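Local structure of antisigma-factor antagonist STAS (Rhodobacter sphaeroides, 3LKL) at residues C13-T18 with P42-T47; H54-S59 with S87-D92. The protein is probably a SulP-type membrane transporter for sulfate or related anions, the part described here being its C-terminal STAS domain. One frame throughout, in Å; residues are numbered along the deposited sequence.

Interaction 1: residues C13-T18 with P42-T47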
# COMPACT_ATOMS: atom_id res chain seq x y z
N CYS A 13 8.63 27.87 5.36
CA CYS A 13 8.86 28.49 6.63
C CYS A 13 9.11 27.48 7.74
O CYS A 13 9.34 27.86 8.85
CB CYS A 13 7.73 29.44 6.96
SG CYS A 13 7.62 30.89 5.92
N GLY A 14 9.09 26.20 7.42
CA GLY A 14 9.48 25.16 8.32
C GLY A 14 8.39 24.81 9.32
O GLY A 14 8.64 24.06 10.29
N ARG A 15 7.17 25.33 9.07
CA ARG A 15 6.03 25.10 9.93
C ARG A 15 5.14 23.89 9.69
O ARG A 15 4.37 23.48 10.62
CB ARG A 15 5.17 26.36 10.00
CG ARG A 15 5.99 27.56 10.57
CD ARG A 15 5.18 28.82 10.86
NE ARG A 15 4.02 28.88 10.00
CZ ARG A 15 3.76 29.83 9.11
NH1 ARG A 15 4.57 30.91 8.97
NH2 ARG A 15 2.66 29.70 8.36
N ALA A 16 5.24 23.30 8.50
CA ALA A 16 4.41 22.20 8.06
C ALA A 16 5.32 21.14 7.45
O ALA A 16 6.27 21.49 6.70
CB ALA A 16 3.43 22.68 7.01
N ARG A 17 5.13 19.87 7.86
CA ARG A 17 5.80 18.73 7.25
C ARG A 17 4.75 17.71 6.72
O ARG A 17 3.75 17.41 7.41
CB ARG A 17 6.79 18.05 8.23
CG ARG A 17 7.51 16.99 7.49
CD ARG A 17 8.69 16.40 8.15
NE ARG A 17 9.77 17.30 8.49
CZ ARG A 17 10.85 17.51 7.74
NH1 ARG A 17 11.03 16.96 6.54
NH2 ARG A 17 11.79 18.29 8.22
N THR A 18 4.96 17.20 5.51
CA THR A 18 4.14 16.05 4.93
C THR A 18 5.00 14.81 4.86
O THR A 18 6.07 14.81 4.30
CB THR A 18 3.46 16.46 3.60
OG1 THR A 18 2.71 17.63 3.85
CG2 THR A 18 2.47 15.39 3.01
N PRO A 42 9.83 20.85 15.90
CA PRO A 42 8.81 21.84 16.17
C PRO A 42 8.03 22.11 14.91
O PRO A 42 8.60 22.51 13.94
CB PRO A 42 9.62 23.04 16.60
CG PRO A 42 10.89 22.86 15.97
CD PRO A 42 11.16 21.44 16.02
N LEU A 43 6.74 21.86 14.94
CA LEU A 43 5.94 22.09 13.79
C LEU A 43 4.60 22.54 14.20
O LEU A 43 4.04 22.09 15.15
CB LEU A 43 5.79 20.82 12.98
CG LEU A 43 6.99 20.13 12.34
CD1 LEU A 43 6.64 18.74 11.94
CD2 LEU A 43 7.48 20.87 11.20
N GLU A 44 4.04 23.42 13.44
CA GLU A 44 2.62 23.73 13.59
C GLU A 44 1.63 22.68 13.00
O GLU A 44 0.52 22.47 13.51
CB GLU A 44 2.34 25.08 12.91
CG GLU A 44 3.03 26.24 13.55
CD GLU A 44 2.55 27.57 12.94
OE1 GLU A 44 1.99 27.57 11.80
OE2 GLU A 44 2.72 28.60 13.65
N ARG A 45 2.01 22.06 11.89
CA ARG A 45 1.14 21.12 11.13
C ARG A 45 1.96 20.00 10.65
O ARG A 45 3.04 20.21 10.06
CB ARG A 45 0.66 21.77 9.85
CG ARG A 45 -0.53 22.62 9.98
CD ARG A 45 -0.69 23.53 8.75
NE ARG A 45 -1.60 24.65 9.05
CZ ARG A 45 -1.93 25.62 8.18
NH1 ARG A 45 -1.43 25.64 6.94
NH2 ARG A 45 -2.77 26.59 8.55
N VAL A 46 1.43 18.79 10.85
CA VAL A 46 1.93 17.55 10.26
C VAL A 46 0.84 16.83 9.42
O VAL A 46 -0.26 16.68 9.90
CB VAL A 46 2.46 16.60 11.37
CG1 VAL A 46 3.16 15.45 10.71
CG2 VAL A 46 3.44 17.37 12.27
N THR A 47 1.18 16.36 8.18
CA THR A 47 0.36 15.48 7.43
C THR A 47 1.02 14.18 7.28
O THR A 47 2.20 14.12 6.93
CB THR A 47 0.03 16.09 6.05
OG1 THR A 47 -0.64 17.32 6.28
CG2 THR A 47 -0.91 15.18 5.24
O HOH W 1 1.31 19.54 7.08
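Arg-15 and Glu-44 lie side by side just before the two strands begin, their side chains pointing the same way. The Arg-15 chain bends at chi3 (-27°), bringing NE to 3.0 Å from Glu-44 OE1. The salt bridge includes a weak hydrogen bond, with guanidinium and carboxylate planes turned 45° apart. The carbonyl O of Arg-15 receives two backbone donors: Arg-45 N at 3.0 Å and Glu-44 N in a weaker, bent bond.

Arg-17 then shows how a parallel pairing works, since one residue uses both its N and its O. Its N donates to Arg-45 O at 3.1 Å, and its O accepts Thr-47 N at 2.9 Å, with a water spanning that same O and Thr-47 OG1. On the face that carries Arg-17 and Val-46, Arg-17 CB rests 3.8 Å from Leu-43 CD1, while NE forms a salt bridge with Glu-41 and NH1 a hydrogen bond with Ser-8 OG. Thr-47 and Thr-18 stand abreast on the opposite face with Ala-16, Thr-18 OG1 3.8 Å from Thr-47 CB. With strand axes 8° apart, residues 16-18 and 45-47 form the first rungs of the parallel pair at the centre of the STAS-domain sheet.

Interaction 2: residues H54-S59 with S87-D92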
# COMPACT_ATOMS: atom_id res chain seq x y z
N HIS A 54 -0.84 0.24 2.28
CA HIS A 54 -1.92 -0.63 2.71
C HIS A 54 -1.64 -0.94 4.14
O HIS A 54 -0.49 -1.28 4.51
CB HIS A 54 -1.91 -1.95 2.00
CG HIS A 54 -2.14 -1.85 0.54
ND1 HIS A 54 -3.30 -1.31 0.01
CD2 HIS A 54 -1.35 -2.17 -0.50
CE1 HIS A 54 -3.20 -1.31 -1.31
NE2 HIS A 54 -2.04 -1.84 -1.64
N ILE A 55 -2.67 -0.79 4.95
CA ILE A 55 -2.56 -1.12 6.38
C ILE A 55 -3.15 -2.54 6.47
O ILE A 55 -4.28 -2.76 6.10
CB ILE A 55 -3.30 -0.10 7.24
CG1 ILE A 55 -2.60 1.30 7.11
CG2 ILE A 55 -3.31 -0.56 8.62
CD1 ILE A 55 -3.34 2.38 7.84
N TRP A 56 -2.34 -3.48 6.92
CA TRP A 56 -2.65 -4.88 6.88
C TRP A 56 -3.02 -5.48 8.21
O TRP A 56 -3.41 -6.63 8.25
CB TRP A 56 -1.43 -5.63 6.37
CG TRP A 56 -1.18 -5.40 4.94
CD1 TRP A 56 -0.09 -4.86 4.40
CD2 TRP A 56 -2.04 -5.76 3.87
NE1 TRP A 56 -0.20 -4.82 3.02
CE2 TRP A 56 -1.39 -5.43 2.69
CE3 TRP A 56 -3.31 -6.39 3.81
CZ2 TRP A 56 -1.98 -5.59 1.45
CZ3 TRP A 56 -3.86 -6.62 2.60
CH2 TRP A 56 -3.22 -6.21 1.43
N ASP A 57 -2.83 -4.77 9.33
CA ASP A 57 -3.24 -5.37 10.61
C ASP A 57 -3.58 -4.30 11.66
O ASP A 57 -3.16 -3.14 11.54
CB ASP A 57 -2.19 -6.41 11.12
CG ASP A 57 -0.72 -5.86 11.20
OD1 ASP A 57 -0.54 -4.66 11.46
OD2 ASP A 57 0.26 -6.65 11.01
N ILE A 58 -4.31 -4.68 12.69
CA ILE A 58 -4.65 -3.71 13.72
C ILE A 58 -3.44 -3.09 14.50
O ILE A 58 -3.54 -1.97 14.95
CB ILE A 58 -5.72 -4.27 14.67
CG1 ILE A 58 -7.08 -4.17 14.00
CG2 ILE A 58 -5.83 -3.48 16.01
CD1 ILE A 58 -8.16 -5.01 14.74
N SER A 59 -2.34 -3.84 14.66
CA SER A 59 -1.07 -3.30 15.15
C SER A 59 -0.68 -2.02 14.45
O SER A 59 -0.26 -1.06 15.11
CB SER A 59 0.07 -4.26 14.88
OG SER A 59 0.07 -5.29 15.82
N SER A 87 -6.65 1.71 4.52
CA SER A 87 -7.32 0.86 5.41
C SER A 87 -8.42 -0.01 4.79
O SER A 87 -8.91 -0.89 5.46
CB SER A 87 -7.92 1.72 6.50
OG SER A 87 -9.16 2.24 6.09
N GLU A 88 -8.77 0.21 3.51
CA GLU A 88 -9.83 -0.55 2.81
C GLU A 88 -9.57 -2.05 3.00
O GLU A 88 -10.48 -2.83 3.35
CB GLU A 88 -9.83 -0.18 1.29
CG GLU A 88 -11.07 -0.38 0.50
CD GLU A 88 -10.82 -0.08 -0.98
OE1 GLU A 88 -9.76 0.53 -1.31
OE2 GLU A 88 -11.70 -0.42 -1.83
N THR A 89 -8.32 -2.44 2.81
CA THR A 89 -7.87 -3.83 2.80
C THR A 89 -8.34 -4.60 4.01
O THR A 89 -9.15 -5.59 3.93
CB THR A 89 -6.27 -3.85 2.83
OG1 THR A 89 -5.74 -2.71 3.63
CG2 THR A 89 -5.76 -3.88 1.38
N LEU A 90 -7.86 -4.09 5.12
CA LEU A 90 -8.03 -4.63 6.39
C LEU A 90 -9.44 -4.48 6.91
O LEU A 90 -9.91 -5.36 7.61
CB LEU A 90 -7.09 -3.91 7.34
CG LEU A 90 -7.02 -4.35 8.79
CD1 LEU A 90 -6.48 -5.80 8.99
CD2 LEU A 90 -6.16 -3.33 9.53
N VAL A 91 -10.15 -3.40 6.60
CA VAL A 91 -11.51 -3.28 7.10
C VAL A 91 -12.55 -4.13 6.37
O VAL A 91 -13.21 -4.92 6.99
CB VAL A 91 -12.02 -1.84 7.27
CG1 VAL A 91 -11.33 -1.16 8.33
CG2 VAL A 91 -11.92 -1.08 6.04
N ASP A 92 -12.69 -4.01 5.07
CA ASP A 92 -13.62 -4.88 4.36
C ASP A 92 -13.46 -6.32 4.83
O ASP A 92 -14.41 -7.04 4.90
CB ASP A 92 -13.49 -4.74 2.85
CG ASP A 92 -13.98 -3.38 2.34
OD1 ASP A 92 -14.39 -2.56 3.16
OD2 ASP A 92 -13.95 -3.12 1.13
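Thr-89 OG1 donates to the carbonyl O of Ile-55 over 2.9 Å, joining helix 83-92 to the end of strand 53-55, where the STAS fold turns from strand into helix 58-73. The hydroxyl approaches from above the carbonyl plane, 38° out of it. At chi1 34°, OG1 sits between the backbone N and the carbonyl carbon of Thr-89, short of a fully staggered position. The same Ile-55 O lies 3.3 Å from Leu-90 CB, so two successive helix residues pack around one carbonyl, and Ile-55 and Ala-86 share a backbone hydrogen bond one turn earlier.

The methyl branch of Thr-89 serves the aromatic side of the contact. CG2 comes to 3.4 Å from Trp-56 CH2, the two side chains crossing at about a right angle, and also reaches His-54 ND1 at 3.8 Å. His-54 CB lies over one face of the indole, offset toward its rim. The indole NE1 bonds to Gln-24, and His-54 NE2 to Asp-65 of the second subunit, so this corner of the fold also takes part in the dimer.

Asp-57 is the N-cap of helix 58-73, its side chain capping a backbone N in the first turn; OD1 also bonds Ser-60 OG, and OD2 Tyr-27 N. In bacterial anti-sigma factor antagonists this loop-to-helix junction carries the phosphorylated serine; whether it has a comparable role here is not established.

Leu-90 packs against the main chain of this turn. CG lies anti to the backbone N (chi1 -177°), and the two methyls lie side by side against the backbone, CD1 3.3 Å from Trp-56 O. Val-61 and, on the second subunit, Val-91 also pack on it. The other methyl, Leu-90 CD2, lies 3.5 Å from Asp-57 C.

From the N terminus, strand 4-10 runs antiparallel to strand 16-22, and interaction 1 then pairs the start of the latter with the start of strand 45-50. It closes a loop holding strand 24-25 and helix 30-35. The chain next passes through strand 45-50 to strand 53-55, where interaction 2 opens. Its loop takes in most of helix 58-73 and strand 77-81 before helix 83-92 returns. The loops follow in series, neither nesting nor crossing. Their centres are 27 Å apart on opposite sides of the chain's centre; one contact lies at the end of the sheet where the two central strands begin, and the other joins the C-terminal helix to the strand-to-helix turn.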